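Local coordinates for beta-phosphoglucomutase (Clostridium difficile, PDB 4GIB), which probably interconverts beta-D-glucose 1-phosphate and beta-D-glucose 6-phosphate as a magnesium-dependent phosphomutase of the HAD superfamily, at residues A[50-55]-A[77-82]; A[71-76]-A[89-94]; A[123-128]-A[155-160]; A[131-136]-A[232-237]. All blocks are in the same frame, centred on the assembly; numbering follows the deposited sequence. Where two conformers were deposited one is given.

Contact 1 of 4, residues A[50-55]-A[77-82]; sequences KLAHKV and DRILEF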
loop_
_atom_site.group_PDB
_atom_site.type_symbol
_atom_site.label_atom_id
_atom_site.label_comp_id
_atom_site.label_asym_id
_atom_site.label_seq_id
_atom_site.Cartn_x
_atom_site.Cartn_y
_atom_site.Cartn_z
ATOM N N LYS A 50 1.165 -16.223 -13.719
ATOM C CA LYS A 50 0.610 -17.548 -14.049
ATOM C C LYS A 50 -0.738 -17.437 -14.789
ATOM O O LYS A 50 -0.973 -18.129 -15.771
ATOM C CB LYS A 50 0.465 -18.395 -12.781
ATOM C CG LYS A 50 -0.021 -19.814 -13.012
ATOM C CD LYS A 50 -0.043 -20.613 -11.712
ATOM C CE LYS A 50 -0.641 -21.994 -11.936
ATOM N NZ LYS A 50 -0.797 -22.749 -10.671
ATOM N N LEU A 51 -1.608 -16.555 -14.323
ATOM C CA LEU A 51 -2.914 -16.353 -14.958
ATOM C C LEU A 51 -2.776 -15.622 -16.287
ATOM O O LEU A 51 -3.493 -15.910 -17.215
ATOM C CB LEU A 51 -3.835 -15.552 -14.035
ATOM C CG LEU A 51 -5.301 -15.465 -14.494
ATOM C CD1 LEU A 51 -6.015 -16.857 -14.306
ATOM C CD2 LEU A 51 -6.006 -14.406 -13.714
ATOM N N ALA A 52 -1.854 -14.659 -16.357
ATOM C CA ALA A 52 -1.610 -13.909 -17.570
ATOM C C ALA A 52 -1.120 -14.828 -18.692
ATOM O O ALA A 52 -1.577 -14.703 -19.826
ATOM C CB ALA A 52 -0.603 -12.782 -17.321
ATOM N N HIS A 53 -0.193 -15.749 -18.387
ATOM C CA HIS A 53 0.279 -16.672 -19.416
ATOM C C HIS A 53 -0.867 -17.424 -20.051
ATOM O O HIS A 53 -0.802 -17.715 -21.228
ATOM C CB HIS A 53 1.331 -17.686 -18.920
ATOM C CG HIS A 53 2.679 -17.087 -18.676
ATOM N ND1 HIS A 53 3.526 -17.534 -17.687
ATOM C CD2 HIS A 53 3.312 -16.049 -19.270
ATOM C CE1 HIS A 53 4.640 -16.820 -17.707
ATOM N NE2 HIS A 53 4.533 -15.906 -18.652
ATOM N N LYS A 54 -1.908 -17.731 -19.274
ATOM C CA LYS A 54 -3.078 -18.462 -19.801
ATOM C C LYS A 54 -3.939 -17.676 -20.780
ATOM O O LYS A 54 -4.883 -18.244 -21.345
ATOM C CB LYS A 54 -3.969 -18.979 -18.665
ATOM C CG LYS A 54 -3.304 -20.061 -17.825
ATOM C CD LYS A 54 -4.204 -20.509 -16.681
ATOM C CE LYS A 54 -3.503 -21.558 -15.822
ATOM N NZ LYS A 54 -4.391 -22.116 -14.771
ATOM N N VAL A 55 -3.654 -16.384 -20.961
ATOM C CA VAL A 55 -4.393 -15.570 -21.926
ATOM C C VAL A 55 -3.417 -14.888 -22.904
ATOM O O VAL A 55 -3.680 -13.809 -23.426
ATOM C CB VAL A 55 -5.356 -14.559 -21.230
ATOM C CG1 VAL A 55 -6.482 -15.315 -20.529
ATOM C CG2 VAL A 55 -4.599 -13.628 -20.240
ATOM N N ASP A 77 -7.860 -6.089 -15.134
ATOM C CA ASP A 77 -8.226 -5.289 -16.327
ATOM C C ASP A 77 -7.003 -4.667 -16.996
ATOM O O ASP A 77 -6.925 -4.612 -18.228
ATOM C CB ASP A 77 -9.248 -4.172 -15.992
ATOM C CG ASP A 77 -10.697 -4.640 -16.058
ATOM O OD1 ASP A 77 -10.962 -5.813 -16.414
ATOM O OD2 ASP A 77 -11.592 -3.818 -15.782
ATOM N N ARG A 78 -6.059 -4.182 -16.198
ATOM C CA ARG A 78 -4.833 -3.632 -16.753
ATOM C C ARG A 78 -3.992 -4.727 -17.442
ATOM O O ARG A 78 -3.369 -4.483 -18.466
ATOM C CB ARG A 78 -4.017 -2.911 -15.679
ATOM C CG ARG A 78 -4.705 -1.678 -15.164
ATOM C CD ARG A 78 -3.863 -0.918 -14.177
ATOM N NE ARG A 78 -4.641 0.158 -13.585
ATOM C CZ ARG A 78 -4.155 1.079 -12.761
ATOM N NH1 ARG A 78 -2.868 1.070 -12.419
ATOM N NH2 ARG A 78 -4.964 2.016 -12.277
ATOM N N ILE A 79 -3.982 -5.933 -16.891
ATOM C CA ILE A 79 -3.247 -7.015 -17.532
ATOM C C ILE A 79 -3.893 -7.326 -18.883
ATOM O O ILE A 79 -3.208 -7.427 -19.894
ATOM C CB ILE A 79 -3.207 -8.287 -16.668
ATOM C CG1 ILE A 79 -2.436 -8.017 -15.368
ATOM C CG2 ILE A 79 -2.527 -9.416 -17.428
ATOM C CD1 ILE A 79 -2.477 -9.176 -14.386
ATOM N N LEU A 80 -5.216 -7.449 -18.898
ATOM C CA LEU A 80 -5.928 -7.745 -20.144
ATOM C C LEU A 80 -5.750 -6.625 -21.161
ATOM O O LEU A 80 -5.585 -6.884 -22.338
ATOM C CB LEU A 80 -7.388 -8.027 -19.859
ATOM C CG LEU A 80 -7.568 -9.210 -18.924
ATOM C CD1 LEU A 80 -9.027 -9.375 -18.574
ATOM C CD2 LEU A 80 -6.975 -10.506 -19.503
ATOM N N GLU A 81 -5.796 -5.386 -20.679
ATOM C CA GLU A 81 -5.538 -4.198 -21.485
ATOM C C GLU A 81 -4.235 -4.338 -22.240
ATOM O O GLU A 81 -4.155 -4.062 -23.436
ATOM C CB GLU A 81 -5.349 -2.994 -20.564
ATOM C CG GLU A 81 -4.464 -1.902 -21.196
ATOM C CD GLU A 81 -3.417 -1.370 -20.221
ATOM O OE1 GLU A 81 -2.568 -0.545 -20.644
ATOM O OE2 GLU A 81 -3.407 -1.816 -19.048
ATOM N N PHE A 82 -3.205 -4.758 -21.515
ATOM C CA PHE A 82 -1.857 -4.906 -22.083
ATOM C C PHE A 82 -1.890 -5.798 -23.339
ATOM O O PHE A 82 -1.053 -5.651 -24.220
ATOM C CB PHE A 82 -0.877 -5.428 -21.022
ATOM C CG PHE A 82 0.538 -5.609 -21.530
ATOM C CD1 PHE A 82 1.358 -4.502 -21.776
ATOM C CD2 PHE A 82 1.065 -6.885 -21.731
ATOM C CE1 PHE A 82 2.653 -4.660 -22.239
ATOM C CE2 PHE A 82 2.367 -7.054 -22.195
ATOM C CZ PHE A 82 3.162 -5.939 -22.452
#
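No ring or other flat group takes part where A52 and V55 meet I79 and L80; the contact has neither faces nor edges and is made by aliphatic carbons. It joins helix 41-53 to helix 72-82 within the all-helical cap domain that beta-phosphoglucomutases carry on their Rossmann-like HAD core. The backbones come nearest at A52 and I79, with 7.1 Å between the two CA atoms, and there A52 CB touches I79 CG2 at 3.9 Å. I79 lies beside W48 and L67, both predicted to bind substrate, so this packing backs onto the probable sugar pocket. V55 N bonds to A52 O, and V55 O accepts from K85 NZ. L51 is turned to M97 and K101 of helix 91-109 instead. With CG anti to the carbonyl carbon (chi1 -60°), L80 sets off alongside the opposing segment and brings just its end up to V55. The two side chains cross at about a right angle, with L80 CD2 placed 4.0 Å from V55 CG2.

Contact 2 of 4, residues A[71-76]-A[89-94]; sequences SRMESL and FSEEEK. With PO4 (phosphate ion), chain F.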
loop_
_atom_site.group_PDB
_atom_site.type_symbol
_atom_site.label_atom_id
_atom_site.label_comp_id
_atom_site.label_asym_id
_atom_site.label_seq_id
_atom_site.Cartn_x
_atom_site.Cartn_y
_atom_site.Cartn_z
ATOM N N SER A 71 -5.873 -2.644 -6.759
ATOM C CA SER A 71 -6.866 -3.643 -6.352
ATOM C C SER A 71 -6.961 -4.789 -7.363
ATOM O O SER A 71 -6.652 -4.614 -8.543
ATOM C CB SER A 71 -8.257 -3.003 -6.188
ATOM O OG SER A 71 -8.832 -2.635 -7.447
ATOM N N ARG A 72 -7.452 -5.935 -6.891
ATOM C CA ARG A 72 -7.539 -7.179 -7.681
ATOM C C ARG A 72 -8.176 -7.094 -9.055
ATOM O O ARG A 72 -7.558 -7.484 -10.048
ATOM C CB ARG A 72 -8.273 -8.253 -6.870
ATOM C CG ARG A 72 -8.277 -9.644 -7.495
ATOM C CD ARG A 72 -9.002 -10.615 -6.585
ATOM N NE ARG A 72 -8.464 -10.492 -5.240
ATOM C CZ ARG A 72 -9.005 -11.001 -4.153
ATOM N NH1 ARG A 72 -8.407 -10.791 -2.982
ATOM N NH2 ARG A 72 -10.124 -11.706 -4.215
ATOM N N MET A 73 -9.419 -6.646 -9.128
ATOM C CA MET A 73 -10.118 -6.581 -10.417
ATOM C C MET A 73 -9.562 -5.491 -11.341
ATOM O O MET A 73 -9.523 -5.676 -12.574
ATOM C CB MET A 73 -11.620 -6.435 -10.202
ATOM C CG MET A 73 -12.235 -7.640 -9.424
ATOM S SD MET A 73 -12.058 -9.238 -10.283
ATOM C CE MET A 73 -13.113 -8.920 -11.700
ATOM N N GLU A 74 -9.119 -4.369 -10.781
ATOM C CA GLU A 74 -8.518 -3.336 -11.613
ATOM C C GLU A 74 -7.215 -3.868 -12.194
ATOM O O GLU A 74 -6.935 -3.662 -13.385
ATOM C CB GLU A 74 -8.260 -2.046 -10.832
ATOM C CG GLU A 74 -7.553 -0.953 -11.639
ATOM C CD GLU A 74 -8.297 -0.535 -12.915
ATOM O OE1 GLU A 74 -9.526 -0.746 -12.994
ATOM O OE2 GLU A 74 -7.646 0.026 -13.836
ATOM N N SER A 75 -6.438 -4.565 -11.353
ATOM C CA SER A 75 -5.166 -5.151 -11.757
ATOM C C SER A 75 -5.366 -6.108 -12.909
ATOM O O SER A 75 -4.596 -6.092 -13.853
ATOM C CB SER A 75 -4.491 -5.886 -10.585
ATOM O OG SER A 75 -4.205 -4.994 -9.536
ATOM N N LEU A 76 -6.413 -6.930 -12.831
ATOM C CA LEU A 76 -6.724 -7.877 -13.887
ATOM C C LEU A 76 -7.053 -7.150 -15.200
ATOM O O LEU A 76 -6.582 -7.560 -16.254
ATOM C CB LEU A 76 -7.863 -8.850 -13.470
ATOM C CG LEU A 76 -8.332 -9.860 -14.536
ATOM C CD1 LEU A 76 -7.168 -10.706 -15.042
ATOM C CD2 LEU A 76 -9.460 -10.763 -14.028
ATOM N N PHE A 89 -13.638 -10.205 -22.357
ATOM C CA PHE A 89 -14.134 -11.143 -21.358
ATOM C C PHE A 89 -15.309 -10.562 -20.595
ATOM O O PHE A 89 -15.349 -9.361 -20.356
ATOM C CB PHE A 89 -13.053 -11.426 -20.309
ATOM C CG PHE A 89 -11.802 -12.034 -20.856
ATOM C CD1 PHE A 89 -10.810 -11.235 -21.388
ATOM C CD2 PHE A 89 -11.592 -13.398 -20.785
ATOM C CE1 PHE A 89 -9.649 -11.784 -21.880
ATOM C CE2 PHE A 89 -10.435 -13.957 -21.264
ATOM C CZ PHE A 89 -9.456 -13.149 -21.819
ATOM N N SER A 90 -16.247 -11.418 -20.185
ATOM C CA SER A 90 -17.359 -10.991 -19.344
ATOM C C SER A 90 -16.785 -10.822 -17.952
ATOM O O SER A 90 -15.738 -11.380 -17.642
ATOM C CB SER A 90 -18.485 -12.038 -19.319
ATOM O OG SER A 90 -18.045 -13.280 -18.789
ATOM N N GLU A 91 -17.459 -10.061 -17.102
ATOM C CA GLU A 91 -16.965 -9.866 -15.751
ATOM C C GLU A 91 -17.047 -11.193 -14.991
ATOM O O GLU A 91 -16.184 -11.469 -14.159
ATOM C CB GLU A 91 -17.694 -8.712 -15.057
ATOM C CG GLU A 91 -17.534 -7.353 -15.800
ATOM C CD GLU A 91 -16.074 -6.878 -15.918
ATOM O OE1 GLU A 91 -15.306 -7.002 -14.942
ATOM O OE2 GLU A 91 -15.695 -6.348 -16.979
ATOM N N GLU A 92 -18.050 -12.029 -15.281
ATOM C CA GLU A 92 -18.098 -13.361 -14.641
ATOM C C GLU A 92 -16.795 -14.091 -14.878
ATOM O O GLU A 92 -16.221 -14.676 -13.979
ATOM C CB GLU A 92 -19.181 -14.277 -15.221
ATOM C CG GLU A 92 -20.526 -14.226 -14.569
ATOM C CD GLU A 92 -21.296 -15.530 -14.788
ATOM O OE1 GLU A 92 -20.691 -16.618 -14.647
ATOM O OE2 GLU A 92 -22.507 -15.474 -15.073
ATOM N N GLU A 93 -16.376 -14.110 -16.134
ATOM C CA GLU A 93 -15.163 -14.805 -16.496
ATOM C C GLU A 93 -13.981 -14.116 -15.814
ATOM O O GLU A 93 -13.080 -14.774 -15.358
ATOM C CB GLU A 93 -15.012 -14.888 -18.023
ATOM C CG GLU A 93 -13.872 -15.793 -18.481
ATOM C CD GLU A 93 -14.024 -17.262 -18.038
ATOM O OE1 GLU A 93 -15.149 -17.683 -17.669
ATOM O OE2 GLU A 93 -13.005 -17.997 -18.087
ATOM N N LYS A 94 -14.000 -12.792 -15.729
ATOM C CA LYS A 94 -12.957 -12.100 -15.007
ATOM C C LYS A 94 -13.000 -12.510 -13.501
ATOM O O LYS A 94 -11.958 -12.687 -12.880
ATOM C CB LYS A 94 -13.075 -10.587 -15.152
ATOM C CG LYS A 94 -13.046 -10.077 -16.557
ATOM C CD LYS A 94 -12.542 -8.652 -16.574
ATOM C CE LYS A 94 -12.508 -8.055 -17.946
ATOM N NZ LYS A 94 -13.829 -7.542 -18.344
HETATM P P PO4 F . -5.813 -8.411 -3.431
HETATM O O1 PO4 F . -5.158 -7.144 -3.947
HETATM O O2 PO4 F . -4.875 -8.973 -2.412
HETATM O O3 PO4 F . -7.141 -8.094 -2.790
HETATM O O4 PO4 F . -6.040 -9.389 -4.552
#
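M73 and L76 both converge on K94, each side chain running obliquely over it. M73 is folded at chi2 (-62°) and chi3 (-66°), which curls its methyl inward so that M73 CE rests 3.8 Å from K94 CB. L76 CD2 approaches the same CB and also lies 3.4 Å from K94 O. Beyond CB the lysine leads away from both; its NZ bonds chiefly within its own segment, with a long, weak ion pair to D77. K94 NZ forms a salt bridge of 2.6 Å with E91 OE2, met from above the carboxylate plane, and a hydrogen bond to F89 O. S90 is the N-cap of helix 91-109, its OG accepting from E93 N. On helix 72-82, R72 NE donates to PO4 O4 at 2.8 Å, and R72 NH1 to PO4 O3 at 3.0 Å, at the guanidinium edge. This phosphate, probably from the crystallisation liquor, is also bonded by S141, K142 and N143; with R72 predicted to bind substrate, this is consistent with the substrate-phosphate site between cap and core in beta-phosphoglucomutases.

Contact 3 of 4, residues A[123-128]-A[155-160]; sequences SLLIDV and DKFDFI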
loop_
_atom_site.group_PDB
_atom_site.type_symbol
_atom_site.label_atom_id
_atom_site.label_comp_id
_atom_site.label_asym_id
_atom_site.label_seq_id
_atom_site.Cartn_x
_atom_site.Cartn_y
_atom_site.Cartn_z
ATOM N N SER A 123 9.926 -1.070 15.245
ATOM C CA SER A 123 10.412 -0.013 16.144
ATOM C C SER A 123 9.617 1.266 15.913
ATOM O O SER A 123 9.256 1.962 16.863
ATOM C CB SER A 123 11.903 0.220 15.936
ATOM O OG SER A 123 12.334 1.362 16.639
ATOM N N LEU A 124 9.327 1.573 14.654
ATOM C CA LEU A 124 8.520 2.753 14.346
ATOM C C LEU A 124 7.132 2.566 14.934
ATOM O O LEU A 124 6.634 3.434 15.645
ATOM C CB LEU A 124 8.405 3.000 12.837
ATOM C CG LEU A 124 7.675 4.300 12.455
ATOM C CD1 LEU A 124 8.427 5.523 13.017
ATOM C CD2 LEU A 124 7.505 4.433 10.965
ATOM N N LEU A 125 6.507 1.434 14.645
ATOM C CA LEU A 125 5.149 1.164 15.152
ATOM C C LEU A 125 5.071 1.384 16.666
ATOM O O LEU A 125 4.146 2.022 17.148
ATOM C CB LEU A 125 4.684 -0.241 14.767
ATOM C CG LEU A 125 4.440 -0.496 13.269
ATOM C CD1 LEU A 125 4.144 -1.966 13.022
ATOM C CD2 LEU A 125 3.314 0.386 12.701
ATOM N N ILE A 126 6.055 0.881 17.410
ATOM C CA ILE A 126 6.103 1.092 18.859
ATOM C C ILE A 126 6.170 2.581 19.239
ATOM O O ILE A 126 5.332 3.063 20.006
ATOM C CB ILE A 126 7.318 0.394 19.485
ATOM C CG1 ILE A 126 7.188 -1.127 19.327
ATOM C CG2 ILE A 126 7.457 0.785 20.935
ATOM C CD1 ILE A 126 5.897 -1.658 19.784
ATOM N N ASP A 127 7.163 3.298 18.706
ATOM C CA ASP A 127 7.323 4.731 18.996
ATOM C C ASP A 127 6.093 5.582 18.645
ATOM O O ASP A 127 5.784 6.533 19.355
ATOM C CB ASP A 127 8.563 5.306 18.290
ATOM C CG ASP A 127 9.868 4.789 18.878
ATOM O OD1 ASP A 127 9.867 4.307 20.035
ATOM O OD2 ASP A 127 10.903 4.875 18.188
ATOM N N VAL A 128 5.414 5.278 17.548
ATOM C CA VAL A 128 4.217 6.033 17.195
ATOM C C VAL A 128 3.208 5.889 18.324
ATOM O O VAL A 128 2.654 6.877 18.812
ATOM C CB VAL A 128 3.594 5.548 15.875
ATOM C CG1 VAL A 128 2.218 6.165 15.655
ATOM C CG2 VAL A 128 4.519 5.865 14.712
ATOM N N ASP A 155 -2.606 -6.210 15.791
ATOM C CA ASP A 155 -3.000 -5.520 17.015
ATOM C C ASP A 155 -2.442 -4.096 17.109
ATOM O O ASP A 155 -2.960 -3.275 17.859
ATOM C CB ASP A 155 -2.537 -6.326 18.236
ATOM C CG ASP A 155 -1.031 -6.564 18.251
ATOM O OD1 ASP A 155 -0.468 -6.947 17.202
ATOM O OD2 ASP A 155 -0.411 -6.390 19.325
ATOM N N LYS A 156 -1.382 -3.811 16.361
ATOM C CA LYS A 156 -0.782 -2.481 16.363
ATOM C C LYS A 156 -1.612 -1.456 15.568
ATOM O O LYS A 156 -1.435 -0.255 15.742
ATOM C CB LYS A 156 0.633 -2.538 15.774
ATOM C CG LYS A 156 1.637 -3.398 16.555
ATOM C CD LYS A 156 1.882 -2.845 17.950
ATOM C CE LYS A 156 2.891 -3.683 18.732
ATOM N NZ LYS A 156 2.432 -5.089 18.936
ATOM N N PHE A 157 -2.500 -1.936 14.697
ATOM C CA PHE A 157 -3.317 -1.062 13.832
ATOM C C PHE A 157 -4.693 -0.716 14.401
ATOM O O PHE A 157 -5.478 -1.588 14.756
ATOM C CB PHE A 157 -3.417 -1.665 12.414
ATOM C CG PHE A 157 -2.084 -1.715 11.701
ATOM C CD1 PHE A 157 -1.175 -2.725 11.975
ATOM C CD2 PHE A 157 -1.712 -0.718 10.817
ATOM C CE1 PHE A 157 0.071 -2.754 11.353
ATOM C CE2 PHE A 157 -0.474 -0.747 10.191
ATOM C CZ PHE A 157 0.418 -1.766 10.463
ATOM N N ASP A 158 -4.955 0.582 14.492
ATOM C CA ASP A 158 -6.208 1.097 15.054
ATOM C C ASP A 158 -7.333 1.004 14.058
ATOM O O ASP A 158 -8.480 0.818 14.445
ATOM C CB ASP A 158 -6.011 2.546 15.507
ATOM C CG ASP A 158 -5.036 2.651 16.664
ATOM O OD1 ASP A 158 -5.308 2.004 17.690
ATOM O OD2 ASP A 158 -4.013 3.366 16.555
ATOM N N PHE A 159 -6.995 1.126 12.776
ATOM C CA PHE A 159 -7.966 1.018 11.703
ATOM C C PHE A 159 -7.318 0.476 10.431
ATOM O O PHE A 159 -6.203 0.839 10.083
ATOM C CB PHE A 159 -8.614 2.380 11.414
ATOM C CG PHE A 159 -9.724 2.317 10.404
ATOM C CD1 PHE A 159 -11.027 2.050 10.801
ATOM C CD2 PHE A 159 -9.472 2.506 9.052
ATOM C CE1 PHE A 159 -12.067 1.978 9.864
ATOM C CE2 PHE A 159 -10.511 2.442 8.110
ATOM C CZ PHE A 159 -11.812 2.180 8.528
ATOM N N ILE A 160 -8.039 -0.409 9.762
ATOM C CA ILE A 160 -7.609 -1.000 8.517
ATOM C C ILE A 160 -8.676 -0.692 7.473
ATOM O O ILE A 160 -9.803 -1.159 7.586
ATOM C CB ILE A 160 -7.427 -2.508 8.657
ATOM C CG1 ILE A 160 -6.423 -2.795 9.789
ATOM C CG2 ILE A 160 -6.953 -3.114 7.320
ATOM C CD1 ILE A 160 -6.294 -4.247 10.138
#
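L125 and F157 form the buried part of this contact, L125 CD2 coming obliquely to the ring at 4.2 Å from F157 CZ. Beside them L125 CD1 skirts the base of K156, 4.5 Å from K156 CB, where the two backbones are nearest. Toward the surface I126 adds a second touch: its CB points away from the opposing segment, yet with CG1 anti to the carbonyl carbon a bend at chi2 (-51°) brings I126 CD1 back to 3.8 Å from K156 CE. K156 and D155 were each modelled in two conformers, so that outer touch, like the ion pair between them, is less certain than the leucine-phenylalanine packing. In the next shell I135 lies against both L125 and F157, and F31 against L125. D158, directly after F157, accepts from I135 N through OD2, tying these residues to strand 134-137. L124 and V128 project from the same helix to F234 of helix 234-247. In the Rossmann-like core, helix 121-130 therefore packs against strands 134-137 and 28-31 of the sheet, and residues 155-158 are the last part of the connection from helix 144-151 to strand 159-160 at the sheet's margin.

Contact 4 of 4, residues A[131-136]-A[232-237]; sequences NNIKIG and LKFEYI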
loop_
_atom_site.group_PDB
_atom_site.type_symbol
_atom_site.label_atom_id
_atom_site.label_comp_id
_atom_site.label_asym_id
_atom_site.label_seq_id
_atom_site.Cartn_x
_atom_site.Cartn_y
_atom_site.Cartn_z
ATOM N N ASN A 131 3.904 7.773 21.503
ATOM C CA ASN A 131 3.658 9.195 21.382
ATOM C C ASN A 131 2.165 9.466 21.234
ATOM O O ASN A 131 1.767 10.534 20.769
ATOM C CB ASN A 131 4.474 9.779 20.235
ATOM C CG ASN A 131 5.931 9.947 20.599
ATOM O OD1 ASN A 131 6.758 9.088 20.316
ATOM N ND2 ASN A 131 6.239 11.028 21.288
ATOM N N ASN A 132 1.352 8.493 21.658
ATOM C CA ASN A 132 -0.116 8.598 21.629
ATOM C C ASN A 132 -0.640 9.059 20.273
ATOM O O ASN A 132 -1.403 10.014 20.188
ATOM C CB ASN A 132 -0.610 9.523 22.753
ATOM C CG ASN A 132 -0.245 9.003 24.158
ATOM O OD1 ASN A 132 0.196 7.862 24.322
ATOM N ND2 ASN A 132 -0.428 9.844 25.168
ATOM N N ILE A 133 -0.203 8.362 19.221
ATOM C CA ILE A 133 -0.571 8.658 17.845
ATOM C C ILE A 133 -1.227 7.420 17.221
ATOM O O ILE A 133 -0.773 6.304 17.421
ATOM C CB ILE A 133 0.673 9.067 17.027
ATOM C CG1 ILE A 133 1.252 10.390 17.564
ATOM C CG2 ILE A 133 0.321 9.229 15.576
ATOM C CD1 ILE A 133 2.631 10.786 16.967
ATOM N N LYS A 134 -2.288 7.627 16.457
ATOM C CA LYS A 134 -2.996 6.513 15.838
ATOM C C LYS A 134 -2.240 5.948 14.657
ATOM O O LYS A 134 -1.416 6.623 14.037
ATOM C CB LYS A 134 -4.400 6.925 15.398
ATOM C CG LYS A 134 -5.293 7.429 16.527
ATOM C CD LYS A 134 -6.740 7.498 16.056
ATOM C CE LYS A 134 -7.696 7.944 17.150
ATOM N NZ LYS A 134 -7.588 9.399 17.411
ATOM N N ILE A 135 -2.524 4.687 14.360
ATOM C CA ILE A 135 -1.887 3.989 13.280
ATOM C C ILE A 135 -2.964 3.379 12.385
ATOM O O ILE A 135 -3.932 2.797 12.870
ATOM C CB ILE A 135 -0.916 2.923 13.818
ATOM C CG1 ILE A 135 0.269 3.618 14.513
ATOM C CG2 ILE A 135 -0.450 2.030 12.697
ATOM C CD1 ILE A 135 1.372 2.666 15.142
ATOM N N GLY A 136 -2.807 3.563 11.074
ATOM C CA GLY A 136 -3.745 3.031 10.105
ATOM C C GLY A 136 -3.052 2.356 8.946
ATOM O O GLY A 136 -1.867 2.561 8.707
ATOM N N LEU A 232 13.281 5.239 8.414
ATOM C CA LEU A 232 12.024 5.744 8.978
ATOM C C LEU A 232 12.070 5.815 10.509
ATOM O O LEU A 232 11.439 5.010 11.198
ATOM C CB LEU A 232 10.852 4.868 8.547
ATOM C CG LEU A 232 10.481 4.866 7.061
ATOM C CD1 LEU A 232 9.346 3.888 6.828
ATOM C CD2 LEU A 232 10.100 6.265 6.614
ATOM N N LYS A 233 12.805 6.796 11.029
ATOM C CA LYS A 233 12.946 6.979 12.469
ATOM C C LYS A 233 11.935 8.028 12.914
ATOM O O LYS A 233 11.712 9.028 12.221
ATOM C CB LYS A 233 14.365 7.403 12.810
ATOM C CG LYS A 233 15.415 6.580 12.080
ATOM C CD LYS A 233 16.822 6.750 12.665
ATOM C CE LYS A 233 16.970 6.009 13.988
ATOM N NZ LYS A 233 16.750 4.529 13.851
ATOM N N PHE A 234 11.327 7.803 14.071
ATOM C CA PHE A 234 10.264 8.667 14.539
ATOM C C PHE A 234 10.643 10.136 14.744
ATOM O O PHE A 234 9.901 11.017 14.329
ATOM C CB PHE A 234 9.605 8.118 15.808
ATOM C CG PHE A 234 8.483 8.974 16.277
ATOM C CD1 PHE A 234 7.217 8.827 15.729
ATOM C CD2 PHE A 234 8.703 9.980 17.199
ATOM C CE1 PHE A 234 6.177 9.644 16.123
ATOM C CE2 PHE A 234 7.670 10.809 17.607
ATOM C CZ PHE A 234 6.397 10.637 17.060
ATOM N N GLU A 235 11.775 10.400 15.387
ATOM C CA GLU A 235 12.195 11.778 15.634
ATOM C C GLU A 235 12.541 12.498 14.337
ATOM O O GLU A 235 12.264 13.687 14.205
ATOM C CB GLU A 235 13.358 11.831 16.645
ATOM C CG GLU A 235 12.927 11.337 18.025
ATOM C CD GLU A 235 14.037 11.325 19.051
ATOM O OE1 GLU A 235 14.990 12.131 18.943
ATOM O OE2 GLU A 235 13.937 10.506 19.991
ATOM N N TYR A 236 13.138 11.777 13.389
ATOM C CA TYR A 236 13.470 12.350 12.083
ATOM C C TYR A 236 12.193 12.666 11.305
ATOM O O TYR A 236 12.061 13.733 10.706
ATOM C CB TYR A 236 14.355 11.392 11.286
ATOM C CG TYR A 236 14.685 11.872 9.890
ATOM C CD1 TYR A 236 15.613 12.886 9.693
ATOM C CD2 TYR A 236 14.087 11.297 8.765
ATOM C CE1 TYR A 236 15.933 13.338 8.419
ATOM C CE2 TYR A 236 14.403 11.743 7.477
ATOM C CZ TYR A 236 15.334 12.769 7.318
ATOM O OH TYR A 236 15.683 13.232 6.071
ATOM N N ILE A 237 11.253 11.736 11.306
ATOM C CA ILE A 237 9.978 11.972 10.639
ATOM C C ILE A 237 9.283 13.184 11.287
ATOM O O ILE A 237 8.768 14.054 10.594
ATOM C CB ILE A 237 9.045 10.707 10.694
ATOM C CG1 ILE A 237 9.640 9.567 9.853
ATOM C CG2 ILE A 237 7.661 11.042 10.170
ATOM C CD1 ILE A 237 8.883 8.239 9.934
#
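F234 reaches out from the first turn of helix 234-247 with its CG anti to the backbone N (chi1 -178°), and its ring meets N131 and I133. I133 sends its CG1 branch out in an extended form (chi2 171°), which delivers CD1 to the ring's edge, 3.8 Å from F234 CZ. N131, likewise running against F234, lays its amide over one face of the phenyl group, the two planes being 12° apart. N131 CG stands 3.6 Å from F234 CE2, and N131 CB 3.8 Å from F234 CZ. The amide is probably turned over in the model, so which of its ends is the oxygen stays uncertain, whereas the stacked position does not depend on it. N131 and I133 are brought side by side by a Schellman motif closing helix 121-130: N132 takes a positive phi, and I133 N bonds back to V128 O. F234 also packs on D127 and V128, while I133 goes on to F29 of the central strand 28-31. Flat overlap on one face and a methyl at the edge imply that mainly dispersion, perhaps with some dipole attraction from the amide, ties the C-terminal helix to this helix-to-strand turn.

Contacts 1 and 2 belong to the helical cap and contacts 3 and 4 to the Rossmann-like core, on opposite sides of the chain's centre; the centres of contacts 1 and 4 are about 39 Å apart. Contacts 1 and 2 share helix 72-82 and touch each other, L80 meeting F89 and K94. Contact 1 is buried and wholly aliphatic, whereas contact 2 is partly buried, packs methyls on a lysine whose salt bridge lies within its own segment, and borders a phosphate. Contacts 3 and 4, about 9 Å between centres, interlock through helix 121-130 and neighbouring strands 134-137 and 159-160, where D158 N probably bonds to I135 O. Both are partly buried, each with a buried phenylalanine and a more exposed polar residue.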